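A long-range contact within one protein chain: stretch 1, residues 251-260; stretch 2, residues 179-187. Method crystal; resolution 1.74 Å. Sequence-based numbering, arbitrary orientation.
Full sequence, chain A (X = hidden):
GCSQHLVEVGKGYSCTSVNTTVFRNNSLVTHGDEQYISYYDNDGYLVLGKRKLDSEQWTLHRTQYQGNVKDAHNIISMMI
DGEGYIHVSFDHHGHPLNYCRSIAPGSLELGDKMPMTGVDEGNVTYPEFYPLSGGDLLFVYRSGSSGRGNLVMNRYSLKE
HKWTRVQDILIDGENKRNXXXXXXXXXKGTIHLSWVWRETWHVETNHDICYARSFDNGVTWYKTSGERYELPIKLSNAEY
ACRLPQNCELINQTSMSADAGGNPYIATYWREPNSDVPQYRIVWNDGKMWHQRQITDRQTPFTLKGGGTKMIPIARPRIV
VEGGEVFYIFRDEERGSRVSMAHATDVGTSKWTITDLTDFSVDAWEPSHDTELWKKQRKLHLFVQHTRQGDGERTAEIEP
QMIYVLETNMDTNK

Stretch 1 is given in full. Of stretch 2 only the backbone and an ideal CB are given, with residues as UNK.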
# COMPACT_ATOMS: atom_id res chain seq x y z
N ILE A 251 -10.46 -4.83 -9.22
CA ILE A 251 -9.38 -5.49 -8.48
C ILE A 251 -9.48 -5.11 -7.02
O ILE A 251 -10.08 -4.09 -6.66
CB ILE A 251 -8.00 -5.14 -9.10
CG1 ILE A 251 -6.83 -5.97 -8.51
CG2 ILE A 251 -7.73 -3.66 -8.97
CD1 ILE A 251 -6.95 -7.46 -8.72
N ASN A 252 -8.92 -5.97 -6.17
CA ASN A 252 -8.85 -5.71 -4.74
C ASN A 252 -7.42 -5.42 -4.27
O ASN A 252 -6.47 -5.90 -4.88
CB ASN A 252 -9.37 -6.91 -3.94
CG ASN A 252 -8.74 -8.21 -4.35
OD1 ASN A 252 -9.02 -8.74 -5.41
ND2 ASN A 252 -7.86 -8.74 -3.50
N GLN A 253 -7.34 -4.62 -3.20
CA GLN A 253 -6.14 -4.29 -2.45
C GLN A 253 -5.23 -3.41 -3.31
O GLN A 253 -4.26 -3.89 -3.89
CB GLN A 253 -5.43 -5.57 -2.01
CG GLN A 253 -4.28 -5.35 -1.06
CD GLN A 253 -3.81 -6.65 -0.45
OE1 GLN A 253 -3.71 -7.65 -1.14
NE2 GLN A 253 -3.47 -6.61 0.82
N THR A 254 -5.59 -2.13 -3.43
CA THR A 254 -4.81 -1.20 -4.24
C THR A 254 -4.20 -0.16 -3.29
O THR A 254 -3.47 -0.54 -2.36
CB THR A 254 -5.63 -0.58 -5.39
OG1 THR A 254 -6.76 0.14 -4.87
CG2 THR A 254 -6.11 -1.67 -6.36
N SER A 255 -4.46 1.12 -3.50
CA SER A 255 -3.84 2.15 -2.70
C SER A 255 -4.67 3.42 -2.79
O SER A 255 -5.57 3.56 -3.65
CB SER A 255 -2.38 2.42 -3.14
OG SER A 255 -2.35 3.17 -4.37
N MSE A 256 -4.43 4.32 -1.86
CA MSE A 256 -5.11 5.62 -1.84
C MSE A 256 -4.22 6.71 -1.28
O MSE A 256 -3.17 6.47 -0.66
CB MSE A 256 -6.44 5.51 -1.07
CG MSE A 256 -6.24 5.37 0.40
SE MSE A 256 -7.99 5.45 1.32
CE MSE A 256 -8.77 7.04 0.56
N SER A 257 -4.62 7.94 -1.53
CA SER A 257 -3.89 9.09 -1.06
C SER A 257 -4.89 10.21 -0.73
O SER A 257 -6.11 10.02 -0.77
CB SER A 257 -2.88 9.56 -2.10
OG SER A 257 -1.82 10.32 -1.53
N ALA A 258 -4.34 11.37 -0.39
CA ALA A 258 -5.11 12.55 -0.12
C ALA A 258 -4.26 13.77 -0.46
O ALA A 258 -3.02 13.72 -0.44
CB ALA A 258 -5.52 12.59 1.33
N ASP A 259 -4.93 14.88 -0.78
CA ASP A 259 -4.22 16.12 -0.94
C ASP A 259 -4.05 16.79 0.43
O ASP A 259 -4.53 16.30 1.47
CB ASP A 259 -4.89 17.03 -2.00
CG ASP A 259 -6.32 17.42 -1.63
OD1 ASP A 259 -6.65 17.43 -0.42
OD2 ASP A 259 -7.10 17.73 -2.57
N ALA A 260 -3.34 17.92 0.43
CA ALA A 260 -3.05 18.67 1.66
C ALA A 260 -4.33 19.11 2.38
O ALA A 260 -4.35 19.18 3.61
CB ALA A 260 -2.20 19.89 1.34
N UNK A 179 -13.83 -8.01 2.88
CA UNK A 179 -13.39 -6.72 2.33
C UNK A 179 -11.89 -6.75 2.07
O UNK A 179 -11.17 -7.53 2.71
CB UNK A 179 -13.74 -5.57 3.28
N UNK A 180 -11.44 -5.91 1.13
CA UNK A 180 -10.04 -5.61 0.89
C UNK A 180 -9.90 -4.12 0.88
O UNK A 180 -10.59 -3.44 0.11
CB UNK A 180 -9.53 -6.23 -0.42
N UNK A 181 -9.02 -3.62 1.74
CA UNK A 181 -8.93 -2.21 2.05
C UNK A 181 -7.57 -1.61 1.75
O UNK A 181 -6.61 -2.31 1.54
CB UNK A 181 -9.27 -1.99 3.52
N UNK A 182 -7.53 -0.28 1.77
CA UNK A 182 -6.31 0.54 1.77
C UNK A 182 -6.57 1.83 2.53
O UNK A 182 -7.72 2.26 2.67
CB UNK A 182 -5.85 0.84 0.34
N UNK A 183 -5.51 2.39 3.10
CA UNK A 183 -5.60 3.56 3.96
C UNK A 183 -4.52 4.54 3.61
O UNK A 183 -3.57 4.22 2.90
CB UNK A 183 -5.50 3.17 5.44
N UNK A 184 -4.67 5.73 4.16
CA UNK A 184 -3.69 6.79 4.06
C UNK A 184 -3.93 7.78 5.18
O UNK A 184 -5.08 8.10 5.49
CB UNK A 184 -3.75 7.48 2.69
N UNK A 185 -2.86 8.28 5.79
CA UNK A 185 -3.01 9.31 6.81
C UNK A 185 -2.55 10.60 6.18
O UNK A 185 -1.39 10.70 5.74
CB UNK A 185 -2.22 8.99 8.08
N UNK A 186 -3.45 11.57 6.09
CA UNK A 186 -3.15 12.78 5.33
C UNK A 186 -2.28 13.74 6.12
O UNK A 186 -1.87 13.46 7.25
CB UNK A 186 -4.45 13.48 4.91
N UNK A 187 -1.95 14.86 5.50
CA UNK A 187 -1.03 15.82 6.12
C UNK A 187 -1.63 16.56 7.32
O UNK A 187 -0.93 17.28 8.02
CB UNK A 187 -0.58 16.84 5.07

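Two strands, 255-258 and 179-185, run roughly parallel, their axes 5.6 Å apart at closest approach and 26° from each other in direction. The visible backbone of stretch 2 has extended angles through the strand, so successive CA-to-CB bonds alternate, and the even positions carry most of the contact.

Position 179 points away, with nothing of stretch 1 near its ideal CB. Stretch 1 sets no demand here, and the residue is Ala179.

Position 180 points toward stretch 1, its ideal CB 3.6 Å from CB of Asn252. The Asn252 side chain leaves an amide beside this site, so a flat aromatic, a long aliphatic or a polar chain would all suit. The deposited residue is Tyr180, with chi1 in the m well; ND2 of Asn252 lies over one face of its ring. Its backbone contributes too: water 1 donates to Tyr180 O (2.7 Å from the water O) and accepts from Gln253 N (2.9 Å from the water O), bridging the two backbones, whose Tyr180 O and Gln253 N are 4.8 Å apart.

Position 181 points away and could hold almost anything as far as stretch 1 is concerned. It is Trp181, its indole well clear of stretch 1.

Position 182 is the most demanding. Its CB points toward the backbone at Thr254 and Ser255, where the strand begins, lying 3.9 Å from Thr254 O and 3.9 Å from Ser255 CA, and the amide N of Thr254 is a donor within reach of a longer chain. An acceptor is favoured: Gln or Glu by length, perhaps Asn or Asp through water. The residue is Gln182. With chi1 p and chi2 m, its chain folds back along stretch 1, and Thr254 N donates to Gln182 OE1 at 2.9 Å. The same OE1 accepts from water 1 (2.8 Å to the water O), tying this side chain into the bridge begun at 180.

Position 183 points away; its ideal CB is 5.3 Å from SE of Met256, a selenomethionine, so an apolar chain is compatible but not required. It is Leu183, whose backbone O receives a hydrogen bond from water 3, which in turn accepts from Met256 N.

Position 184 points toward stretch 1, its ideal CB 3.6 Å from Met256 O and 4.1 Å from Ser257 CA. The small Ser257 and Ala258 leave room for a broad, flat group, so an aromatic suits best, though an aliphatic chain could also pack. Tyr184, chi1 t, lays its ring against the strand: Ser257 CA sits over the face, 3.8 Å from the centroid of the Tyr184 ring, and Ser257 OG also lies over a face, while Ala258 CB touches CD2 of Tyr184 at 3.9 Å. Its OH reaches water 4.

Position 185 points away, out of contact, and is Val185.

Position 186 lies beyond the strand; its ideal CB is 3.8 Å from Ala258 CB, where a small or short polar residue fits; Asp186 packs its CB there.

Position 187 points toward Ala260 with space around it, suiting a long polar chain. Glu187 passes Ala260 CB with OE1 at 3.7 Å.

Stretch 2 (179-187) AYWQLYVDE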
# COMPACT_ATOMS: atom_id res chain seq x y z
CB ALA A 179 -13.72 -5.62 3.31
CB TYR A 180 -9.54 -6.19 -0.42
CG TYR A 180 -9.55 -7.68 -0.39
CD1 TYR A 180 -8.44 -8.38 0.10
CD2 TYR A 180 -10.65 -8.38 -0.81
CE1 TYR A 180 -8.46 -9.77 0.16
CE2 TYR A 180 -10.67 -9.77 -0.76
CZ TYR A 180 -9.58 -10.45 -0.27
OH TYR A 180 -9.64 -11.82 -0.21
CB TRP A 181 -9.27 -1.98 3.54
CG TRP A 181 -8.42 -2.80 4.48
CD1 TRP A 181 -7.18 -2.53 4.93
CD2 TRP A 181 -8.79 -4.07 5.07
NE1 TRP A 181 -6.72 -3.56 5.76
CE2 TRP A 181 -7.72 -4.50 5.86
CE3 TRP A 181 -9.94 -4.86 4.97
CZ2 TRP A 181 -7.75 -5.72 6.54
CZ3 TRP A 181 -9.98 -6.04 5.65
CH2 TRP A 181 -8.88 -6.47 6.43
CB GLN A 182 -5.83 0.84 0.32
CG GLN A 182 -6.90 1.44 -0.61
CD GLN A 182 -7.75 0.40 -1.32
OE1 GLN A 182 -7.32 -0.73 -1.57
NE2 GLN A 182 -8.99 0.79 -1.66
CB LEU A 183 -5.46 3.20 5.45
CG LEU A 183 -6.46 2.21 5.99
CD1 LEU A 183 -5.96 0.79 5.86
CD2 LEU A 183 -6.82 2.42 7.43
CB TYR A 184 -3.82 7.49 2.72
CG TYR A 184 -2.74 8.49 2.39
CD1 TYR A 184 -1.53 8.05 1.87
CD2 TYR A 184 -2.95 9.87 2.51
CE1 TYR A 184 -0.52 8.95 1.52
CE2 TYR A 184 -1.95 10.78 2.16
CZ TYR A 184 -0.73 10.30 1.64
OH TYR A 184 0.28 11.15 1.27
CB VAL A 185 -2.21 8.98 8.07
CG1 VAL A 185 -2.34 10.11 9.09
CG2 VAL A 185 -2.69 7.66 8.65
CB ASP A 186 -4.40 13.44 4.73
CG ASP A 186 -5.33 14.06 5.77
OD1 ASP A 186 -4.89 14.35 6.91
OD2 ASP A 186 -6.51 14.29 5.43
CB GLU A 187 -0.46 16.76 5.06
CG GLU A 187 0.45 15.97 4.14
CD GLU A 187 0.69 16.59 2.77
OE1 GLU A 187 0.60 17.82 2.65
OE2 GLU A 187 1.02 15.84 1.82
O HOH W 1 -9.21 -2.72 -2.11
O HOH W 2 -9.26 -0.88 -4.31
O HOH W 3 -2.73 3.34 0.40
O HOH W 4 -0.31 13.62 1.02
O HOH W 5 -2.38 14.89 2.71
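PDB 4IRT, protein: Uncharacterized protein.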